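Local structure of predicted ATPase of the ABC class (Vibrio vulnificus, 5D6A) at residues I118-S130 with S281-Y293. The protein probably binds and hydrolyses ATP as an ABC-class ATPase, and is captured here with the non-hydrolysable analogue AMP-PNP. Residues are numbered along the deposited sequence; the frame is centred on the assembly and turned at random.
Sequences ISLHGQTVLDSTS and SIYNHIPGDGREY. Unlike the reference sequence in segment 281-293: Gly288 (reference Ser).
Gln123 and Asp289 meet where a short two-stranded antiparallel bridge joins residues 118-130 of the N-terminal family region to residues 281-293 of the P-loop region. The Gln123 chain bends at chi2 (-62°) and brings its amide to the carboxylate. Gln123 NE2 donates to Asp289 OD1 over 2.7 Å, nearly straight at 168°. OD1 lies almost in the amide plane, while NE2 reaches it from the anti side, out of the carboxylate plane. The syn sides of Asp289 serve Arg291, which grips it side-on with NE on OD2 and NH2 on OD1. Asp289 and Arg291, both buried, form further salt bridges with Arg218 and Asp224 respectively, so the Gln123 amide meets a network of charges.

Two backbone bonds flank the non-hydrogen-bonded pair Thr124 and His285. Ile286 N donates to Gln123 O over 3.0 Å, and Val125 N to Asn284 O over 2.9 Å. A water continues the bridge from Val125 O to Asn284 N. The Asn284 side chain itself turns to Arg198 of helix 181-199.

The His285 ring lies between Thr124 and Arg291, and its end comes back toward 118-130. Gln123 O sits at the ring edge, 3.3 Å from His285 CD2. His285 NE2 lies over the centre of the Arg291 guanidinium, and Arg291 NE lies over the His285 ring, toward its rim. Thr124 directs CG2 to this ring, 3.5 Å from His285 NE2, and its OG1 back to His121 O across a type II' turn. Beside Thr124, Val125 CG2 packs on Ile286 CG2, next to helix 92-109. Farther along, Leu126 presents one branch obliquely to the Tyr283 ring: Leu126 CD2 lies 3.5 Å from Tyr283 CD1.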
# COMPACT_ATOMS: atom_id res chain seq x y z
N ILE A 118 -23.02 11.72 4.21
CA ILE A 118 -23.40 10.40 4.70
C ILE A 118 -22.43 9.39 4.08
O ILE A 118 -21.98 9.56 2.95
CB ILE A 118 -24.87 10.06 4.34
CG1 ILE A 118 -25.32 8.80 5.08
CG2 ILE A 118 -25.05 9.91 2.84
CD1 ILE A 118 -26.79 8.49 4.91
N SER A 119 -22.11 8.34 4.82
CA SER A 119 -21.14 7.34 4.37
C SER A 119 -21.71 6.36 3.33
O SER A 119 -22.57 5.54 3.65
CB SER A 119 -20.59 6.58 5.57
OG SER A 119 -19.50 5.75 5.20
N LEU A 120 -21.22 6.46 2.09
CA LEU A 120 -21.63 5.56 1.01
C LEU A 120 -20.53 4.54 0.78
O LEU A 120 -19.39 4.75 1.21
CB LEU A 120 -21.89 6.34 -0.28
CG LEU A 120 -23.02 7.36 -0.24
CD1 LEU A 120 -23.10 8.11 -1.56
CD2 LEU A 120 -24.35 6.69 0.08
N HIS A 121 -20.86 3.45 0.09
CA HIS A 121 -19.90 2.37 -0.11
C HIS A 121 -19.64 2.02 -1.57
O HIS A 121 -19.45 0.85 -1.91
CB HIS A 121 -20.38 1.14 0.66
CG HIS A 121 -20.78 1.46 2.06
ND1 HIS A 121 -22.07 1.80 2.40
CD2 HIS A 121 -20.06 1.55 3.20
CE1 HIS A 121 -22.13 2.06 3.69
NE2 HIS A 121 -20.92 1.91 4.20
N GLY A 122 -19.61 3.04 -2.42
CA GLY A 122 -19.32 2.87 -3.83
C GLY A 122 -20.19 1.87 -4.57
O GLY A 122 -21.42 1.99 -4.58
N GLN A 123 -19.55 0.88 -5.17
CA GLN A 123 -20.24 -0.14 -5.97
C GLN A 123 -20.86 -1.28 -5.18
O GLN A 123 -21.54 -2.13 -5.76
CB GLN A 123 -19.27 -0.71 -7.01
CG GLN A 123 -18.68 0.33 -7.93
CD GLN A 123 -19.74 1.02 -8.77
OE1 GLN A 123 -19.95 2.22 -8.65
NE2 GLN A 123 -20.44 0.25 -9.58
N THR A 124 -20.64 -1.31 -3.87
CA THR A 124 -21.17 -2.40 -3.04
C THR A 124 -22.35 -1.99 -2.16
O THR A 124 -22.59 -0.81 -1.92
CB THR A 124 -20.08 -3.00 -2.12
OG1 THR A 124 -19.53 -1.96 -1.30
CG2 THR A 124 -18.97 -3.64 -2.94
N VAL A 125 -23.07 -3.00 -1.69
CA VAL A 125 -24.19 -2.82 -0.79
C VAL A 125 -23.82 -3.54 0.49
O VAL A 125 -23.82 -4.77 0.55
CB VAL A 125 -25.48 -3.42 -1.37
CG1 VAL A 125 -26.64 -3.26 -0.39
CG2 VAL A 125 -25.80 -2.78 -2.72
N LEU A 126 -23.47 -2.78 1.53
CA LEU A 126 -23.04 -3.36 2.79
C LEU A 126 -24.05 -3.14 3.90
O LEU A 126 -24.92 -2.28 3.82
CB LEU A 126 -21.70 -2.73 3.20
CG LEU A 126 -20.55 -2.86 2.20
CD1 LEU A 126 -19.34 -2.09 2.69
CD2 LEU A 126 -20.18 -4.32 1.96
N ASP A 127 -23.93 -3.95 4.95
CA ASP A 127 -24.77 -3.84 6.13
C ASP A 127 -24.13 -2.71 6.92
O ASP A 127 -23.25 -2.94 7.74
CB ASP A 127 -24.78 -5.17 6.89
CG ASP A 127 -25.74 -5.16 8.07
OD1 ASP A 127 -26.20 -4.08 8.48
OD2 ASP A 127 -26.01 -6.26 8.61
N SER A 128 -24.59 -1.49 6.65
CA SER A 128 -24.02 -0.28 7.24
C SER A 128 -24.86 0.40 8.31
O SER A 128 -26.07 0.16 8.42
CB SER A 128 -23.78 0.73 6.12
OG SER A 128 -23.31 1.97 6.63
N THR A 129 -24.21 1.26 9.10
CA THR A 129 -24.87 2.02 10.16
C THR A 129 -25.35 3.39 9.68
O THR A 129 -25.97 4.13 10.44
CB THR A 129 -23.95 2.23 11.38
OG1 THR A 129 -22.76 2.92 10.99
CG2 THR A 129 -23.58 0.89 12.00
N SER A 130 -25.06 3.73 8.42
CA SER A 130 -25.50 5.01 7.88
C SER A 130 -27.03 5.05 7.84
O SER A 130 -27.63 6.11 7.98
CB SER A 130 -24.90 5.25 6.49
OG SER A 130 -25.20 4.18 5.61
N SER A 281 -17.08 -10.80 -5.21
CA SER A 281 -18.47 -11.23 -5.17
C SER A 281 -18.88 -11.74 -3.78
O SER A 281 -19.99 -12.24 -3.61
CB SER A 281 -18.74 -12.27 -6.24
OG SER A 281 -18.60 -11.68 -7.53
N ILE A 282 -17.97 -11.66 -2.81
CA ILE A 282 -18.32 -12.01 -1.43
C ILE A 282 -19.28 -10.95 -0.91
O ILE A 282 -19.98 -11.16 0.08
CB ILE A 282 -17.09 -12.09 -0.49
CG1 ILE A 282 -16.33 -10.76 -0.47
CG2 ILE A 282 -16.18 -13.24 -0.89
CD1 ILE A 282 -15.14 -10.74 0.46
N TYR A 283 -19.28 -9.79 -1.58
CA TYR A 283 -20.18 -8.70 -1.26
C TYR A 283 -21.21 -8.58 -2.37
O TYR A 283 -21.00 -9.07 -3.48
CB TYR A 283 -19.45 -7.36 -1.18
CG TYR A 283 -18.30 -7.28 -0.21
CD1 TYR A 283 -18.52 -7.25 1.16
CD2 TYR A 283 -16.99 -7.18 -0.67
CE1 TYR A 283 -17.46 -7.16 2.05
CE2 TYR A 283 -15.93 -7.09 0.21
CZ TYR A 283 -16.17 -7.08 1.57
OH TYR A 283 -15.12 -6.98 2.45
N ASN A 284 -22.31 -7.91 -2.07
CA ASN A 284 -23.36 -7.66 -3.05
C ASN A 284 -23.03 -6.36 -3.76
O ASN A 284 -22.51 -5.43 -3.14
CB ASN A 284 -24.72 -7.55 -2.37
CG ASN A 284 -25.11 -8.81 -1.61
OD1 ASN A 284 -24.76 -9.92 -2.00
ND2 ASN A 284 -25.85 -8.63 -0.52
N HIS A 285 -23.32 -6.28 -5.06
CA HIS A 285 -23.07 -5.06 -5.83
C HIS A 285 -24.35 -4.42 -6.34
O HIS A 285 -25.39 -5.08 -6.46
CB HIS A 285 -22.10 -5.34 -6.98
CG HIS A 285 -20.70 -5.60 -6.53
ND1 HIS A 285 -20.23 -6.87 -6.25
CD2 HIS A 285 -19.66 -4.76 -6.30
CE1 HIS A 285 -18.97 -6.79 -5.87
NE2 HIS A 285 -18.60 -5.52 -5.90
N ILE A 286 -24.26 -3.13 -6.63
CA ILE A 286 -25.41 -2.35 -7.11
C ILE A 286 -25.76 -2.70 -8.55
O ILE A 286 -24.93 -3.27 -9.27
CB ILE A 286 -25.15 -0.83 -7.02
CG1 ILE A 286 -24.03 -0.40 -7.99
CG2 ILE A 286 -24.82 -0.43 -5.58
CD1 ILE A 286 -23.73 1.08 -7.96
N PRO A 287 -26.99 -2.36 -8.98
CA PRO A 287 -27.38 -2.63 -10.37
C PRO A 287 -26.52 -1.86 -11.36
O PRO A 287 -26.05 -0.76 -11.07
CB PRO A 287 -28.83 -2.13 -10.42
CG PRO A 287 -29.31 -2.15 -9.01
CD PRO A 287 -28.11 -1.83 -8.18
N GLY A 288 -26.30 -2.46 -12.53
CA GLY A 288 -25.49 -1.84 -13.58
C GLY A 288 -23.99 -1.94 -13.34
O GLY A 288 -23.20 -1.57 -14.21
N ASP A 289 -23.61 -2.44 -12.17
CA ASP A 289 -22.20 -2.57 -11.81
C ASP A 289 -21.47 -3.58 -12.69
O ASP A 289 -20.26 -3.47 -12.88
CB ASP A 289 -22.07 -3.03 -10.36
CG ASP A 289 -20.64 -3.28 -9.96
OD1 ASP A 289 -19.80 -2.36 -10.11
OD2 ASP A 289 -20.34 -4.39 -9.48
N GLY A 290 -22.21 -4.57 -13.19
CA GLY A 290 -21.63 -5.61 -14.03
C GLY A 290 -21.39 -6.90 -13.27
O GLY A 290 -21.25 -7.97 -13.87
N ARG A 291 -21.34 -6.81 -11.94
CA ARG A 291 -21.10 -7.97 -11.08
C ARG A 291 -22.28 -8.29 -10.16
O ARG A 291 -22.21 -9.25 -9.38
CB ARG A 291 -19.86 -7.72 -10.22
CG ARG A 291 -18.58 -7.52 -11.02
CD ARG A 291 -17.45 -6.97 -10.16
NE ARG A 291 -17.75 -5.60 -9.71
CZ ARG A 291 -16.93 -4.84 -8.99
NH1 ARG A 291 -15.74 -5.28 -8.62
NH2 ARG A 291 -17.32 -3.61 -8.65
N GLU A 292 -23.36 -7.52 -10.24
CA GLU A 292 -24.52 -7.73 -9.35
C GLU A 292 -25.20 -9.10 -9.47
O GLU A 292 -26.12 -9.40 -8.71
CB GLU A 292 -25.57 -6.61 -9.47
CG GLU A 292 -26.36 -6.52 -10.78
CD GLU A 292 -25.58 -5.93 -11.94
OE1 GLU A 292 -24.34 -5.86 -11.88
OE2 GLU A 292 -26.24 -5.54 -12.93
N TYR A 293 -24.79 -9.92 -10.43
CA TYR A 293 -25.35 -11.27 -10.55
C TYR A 293 -24.24 -12.32 -10.47
O TYR A 293 -24.34 -13.39 -11.06
CB TYR A 293 -26.22 -11.42 -11.80
CG TYR A 293 -27.56 -10.73 -11.64
CD1 TYR A 293 -28.58 -11.32 -10.91
CD2 TYR A 293 -27.80 -9.49 -12.22
CE1 TYR A 293 -29.80 -10.70 -10.75
CE2 TYR A 293 -29.03 -8.86 -12.07
CZ TYR A 293 -30.03 -9.47 -11.33
OH TYR A 293 -31.25 -8.86 -11.18
O HOH W 1 -22.49 -7.21 0.73